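PDB 5TDY: flagellar motor switch protein FliG from Thermotoga maritima, which probably forms part of the switch complex at the base of the flagellar motor, which interacts with chemotaxis proteins and contacts the motor components that determine rotation direction. Local coordinates for residues R9-V14 against L58-S63. Sequence-based numbering, arbitrary orientation.
Sequences RRKAAV and LEEFLS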
ATOM      1  N   ARG B   9      -1.417   1.561  13.830  1.00 25.34           N
ATOM      2  CA  ARG B   9      -0.169   2.283  14.034  1.00 25.38           C
ATOM      3  C   ARG B   9       0.978   1.592  13.308  1.00 20.97           C
ATOM      4  O   ARG B   9       1.798   2.250  12.656  1.00 15.51           O
ATOM      5  CB  ARG B   9       0.123   2.403  15.532  1.00 23.88           C
ATOM      6  CG  ARG B   9      -0.842   3.314  16.301  1.00 26.38           C
ATOM      7  CD  ARG B   9      -0.650   3.167  17.808  1.00 35.82           C
ATOM      8  NE  ARG B   9      -1.182   1.892  18.297  1.00 45.15           N
ATOM      9  CZ  ARG B   9      -1.060   1.449  19.547  1.00 49.92           C
ATOM     10  NH1 ARG B   9      -0.412   2.172  20.454  1.00 54.23           N
ATOM     11  NH2 ARG B   9      -1.582   0.279  19.891  1.00 45.61           N
ATOM     12  N   ARG B  10       1.033   0.261  13.391  1.00 19.94           N
ATOM     13  CA  ARG B  10       2.066  -0.485  12.686  1.00 21.18           C
ATOM     14  C   ARG B  10       1.900  -0.385  11.170  1.00 20.90           C
ATOM     15  O   ARG B  10       2.895  -0.352  10.430  1.00 13.88           O
ATOM     16  CB  ARG B  10       2.049  -1.940  13.134  1.00 17.09           C
ATOM     17  CG  ARG B  10       3.087  -2.786  12.452  1.00 17.39           C
ATOM     18  CD  ARG B  10       3.267  -4.121  13.136  1.00 21.04           C
ATOM     19  NE  ARG B  10       4.272  -4.924  12.438  1.00 25.34           N
ATOM     20  CZ  ARG B  10       5.581  -4.827  12.652  1.00 24.49           C
ATOM     21  NH1 ARG B  10       6.041  -3.969  13.553  1.00 18.37           N
ATOM     22  NH2 ARG B  10       6.424  -5.591  11.975  1.00 19.85           N
ATOM     23  N   LYS B  11       0.654  -0.381  10.683  1.00 19.09           N
ATOM     24  CA  LYS B  11       0.436  -0.203   9.248  1.00 18.61           C
ATOM     25  C   LYS B  11       1.073   1.091   8.757  1.00 12.82           C
ATOM     26  O   LYS B  11       1.789   1.099   7.753  1.00 11.78           O
ATOM     27  CB  LYS B  11      -1.056  -0.219   8.921  1.00 18.53           C
ATOM     28  CG  LYS B  11      -1.700  -1.590   9.067  1.00 23.95           C
ATOM     29  CD  LYS B  11      -3.001  -1.658   8.312  1.00 22.32           C
ATOM     30  CE  LYS B  11      -4.179  -1.600   9.240  1.00 25.85           C
ATOM     31  NZ  LYS B  11      -5.346  -2.243   8.584  1.00 31.73           N
ATOM     32  N   ALA B  12       0.834   2.199   9.460  1.00 14.03           N
ATOM     33  CA  ALA B  12       1.443   3.460   9.042  1.00 14.64           C
ATOM     34  C   ALA B  12       2.966   3.378   9.083  1.00 15.27           C
ATOM     35  O   ALA B  12       3.646   3.934   8.218  1.00 12.43           O
ATOM     36  CB  ALA B  12       0.944   4.612   9.922  1.00 14.72           C
ATOM     37  N   ALA B  13       3.523   2.694  10.086  1.00 12.58           N
ATOM     38  CA  ALA B  13       4.972   2.590  10.178  1.00 13.56           C
ATOM     39  C   ALA B  13       5.535   1.745   9.041  1.00 13.67           C
ATOM     40  O   ALA B  13       6.581   2.080   8.473  1.00 10.76           O
ATOM     41  CB  ALA B  13       5.377   2.014  11.538  1.00 12.86           C
ATOM     42  N   VAL B  14       4.856   0.645   8.697  1.00 11.97           N
ATOM     43  CA  VAL B  14       5.311  -0.198   7.598  1.00 11.63           C
ATOM     44  C   VAL B  14       5.296   0.584   6.289  1.00 13.89           C
ATOM     45  O   VAL B  14       6.229   0.487   5.477  1.00 11.41           O
ATOM     46  CB  VAL B  14       4.463  -1.485   7.518  1.00 14.40           C
ATOM     47  CG1 VAL B  14       4.737  -2.250   6.207  1.00 13.91           C
ATOM     48  CG2 VAL B  14       4.737  -2.392   8.740  1.00 15.39           C
ATOM     49  N   LEU B  58       0.684  -2.660   1.714  1.00 14.88           N
ATOM     50  CA  LEU B  58       0.698  -1.991   0.419  1.00 16.54           C
ATOM     51  C   LEU B  58      -0.624  -2.186  -0.321  1.00 15.77           C
ATOM     52  O   LEU B  58      -1.138  -1.250  -0.943  1.00 15.31           O
ATOM     53  CB  LEU B  58       1.876  -2.497  -0.411  1.00 18.57           C
ATOM     54  CG  LEU B  58       3.235  -1.998   0.094  1.00 21.00           C
ATOM     55  CD1 LEU B  58       4.371  -2.556  -0.759  1.00 22.64           C
ATOM     56  CD2 LEU B  58       3.289  -0.475   0.122  1.00 17.25           C
ATOM     57  N   GLU B  59      -1.205  -3.389  -0.239  1.00 14.01           N
ATOM     58  CA  GLU B  59      -2.480  -3.651  -0.919  1.00 20.06           C
ATOM     59  C   GLU B  59      -3.610  -2.801  -0.357  1.00 16.57           C
ATOM     60  O   GLU B  59      -4.398  -2.222  -1.119  1.00 16.25           O
ATOM     61  CB  GLU B  59      -2.836  -5.133  -0.818  1.00 15.51           C
ATOM     62  CG  GLU B  59      -2.106  -5.945  -1.862  1.00 25.67           C
ATOM     63  CD  GLU B  59      -1.938  -7.376  -1.467  1.00 31.05           C
ATOM     64  OE1 GLU B  59      -1.218  -8.096  -2.188  1.00 34.84           O
ATOM     65  OE2 GLU B  59      -2.527  -7.779  -0.443  1.00 32.83           O
ATOM     66  N   GLU B  60      -3.719  -2.730   0.973  1.00 14.14           N
ATOM     67  CA  GLU B  60      -4.741  -1.892   1.587  1.00 16.09           C
ATOM     68  C   GLU B  60      -4.500  -0.419   1.277  1.00 12.96           C
ATOM     69  O   GLU B  60      -5.444   0.317   0.960  1.00 13.23           O
ATOM     70  CB  GLU B  60      -4.783  -2.128   3.105  1.00 18.15           C
ATOM     71  CG  GLU B  60      -5.948  -1.380   3.769  1.00 19.06           C
ATOM     72  CD  GLU B  60      -6.003  -1.503   5.295  1.00 26.51           C
ATOM     73  OE1 GLU B  60      -5.370  -2.398   5.886  1.00 23.66           O
ATOM     74  OE2 GLU B  60      -6.711  -0.686   5.917  1.00 31.38           O
ATOM     75  N   PHE B  61      -3.245   0.029   1.344  1.00 16.76           N
ATOM     76  CA  PHE B  61      -2.944   1.422   1.028  1.00 13.22           C
ATOM     77  C   PHE B  61      -3.438   1.805  -0.362  1.00 17.58           C
ATOM     78  O   PHE B  61      -4.024   2.878  -0.547  1.00 15.63           O
ATOM     79  CB  PHE B  61      -1.446   1.706   1.097  1.00 14.52           C
ATOM     80  CG  PHE B  61      -1.097   3.019   0.461  1.00 12.95           C
ATOM     81  CD1 PHE B  61      -1.353   4.209   1.132  1.00 15.94           C
ATOM     82  CD2 PHE B  61      -0.615   3.076  -0.835  1.00 15.32           C
ATOM     83  CE1 PHE B  61      -1.079   5.449   0.524  1.00 16.70           C
ATOM     84  CE2 PHE B  61      -0.342   4.300  -1.445  1.00 17.19           C
ATOM     85  CZ  PHE B  61      -0.567   5.480  -0.765  1.00 16.72           C
ATOM     86  N   LEU B  62      -3.159   0.957  -1.369  1.00 12.37           N
ATOM     87  CA  LEU B  62      -3.516   1.291  -2.746  1.00 16.60           C
ATOM     88  C   LEU B  62      -5.028   1.384  -2.928  1.00 17.61           C
ATOM     89  O   LEU B  62      -5.527   2.317  -3.578  1.00 15.83           O
ATOM     90  CB  LEU B  62      -2.918   0.258  -3.707  1.00 17.26           C
ATOM     91  CG  LEU B  62      -1.399   0.393  -3.915  1.00 23.19           C
ATOM     92  CD1 LEU B  62      -0.848  -0.753  -4.744  1.00 25.54           C
ATOM     93  CD2 LEU B  62      -1.030   1.729  -4.559  1.00 21.05           C
ATOM     94  N   SER B  63      -5.768   0.407  -2.379  1.00 14.12           N
ATOM     95  CA  SER B  63      -7.233   0.450  -2.375  1.00 16.11           C
ATOM     96  C   SER B  63      -7.748   1.750  -1.755  1.00 14.63           C
ATOM     97  O   SER B  63      -8.602   2.430  -2.332  1.00 14.55           O
ATOM     98  CB  SER B  63      -7.770  -0.789  -1.632  1.00 17.98           C
ATOM     99  OG  SER B  63      -9.155  -0.692  -1.288  1.00 24.07           O
TER
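K11 and E60 form the one direct contact between the segments, a salt bridge that carries nearly all of the 81 Å² buried between them. L58, two residues before E60, packs on L15, further along helix 8-19. At E60, CG stands anti to the backbone N (chi1 -174°) and the chain runs on extended, carrying the carboxylate out to K11. E60 OE1 accepts a hydrogen bond from K11 NZ through its syn lone pair, at 2.7 Å, while E60 OE2 lies farther from K11 NZ, at 3.4 Å. The lysine comes across the glutamate at about a right angle; a bend at chi3 (-105°) brings its last methylenes alongside the same oxygen, K11 CD lying 3.5 Å from E60 OE1. E60 OE2 is hydrogen-bonded to an aromatic side chain of another protein chain, so the carboxylate is held through both oxygens. An alanine in place of K11 would probably leave E60 OE1 without its cationic mate and the carboxylate less firmly oriented toward that neighbour. Beyond E60, F61 also packs on L15, and both F61 and L62 meet apolar side chains of the partner chain. The arrangement is a surface salt bridge between helices 8-19 and 51-66, flanking the apolar packing of K11 and V14 on V57 in the all-helical FliG N-terminal domain, at its interface with the partner protein.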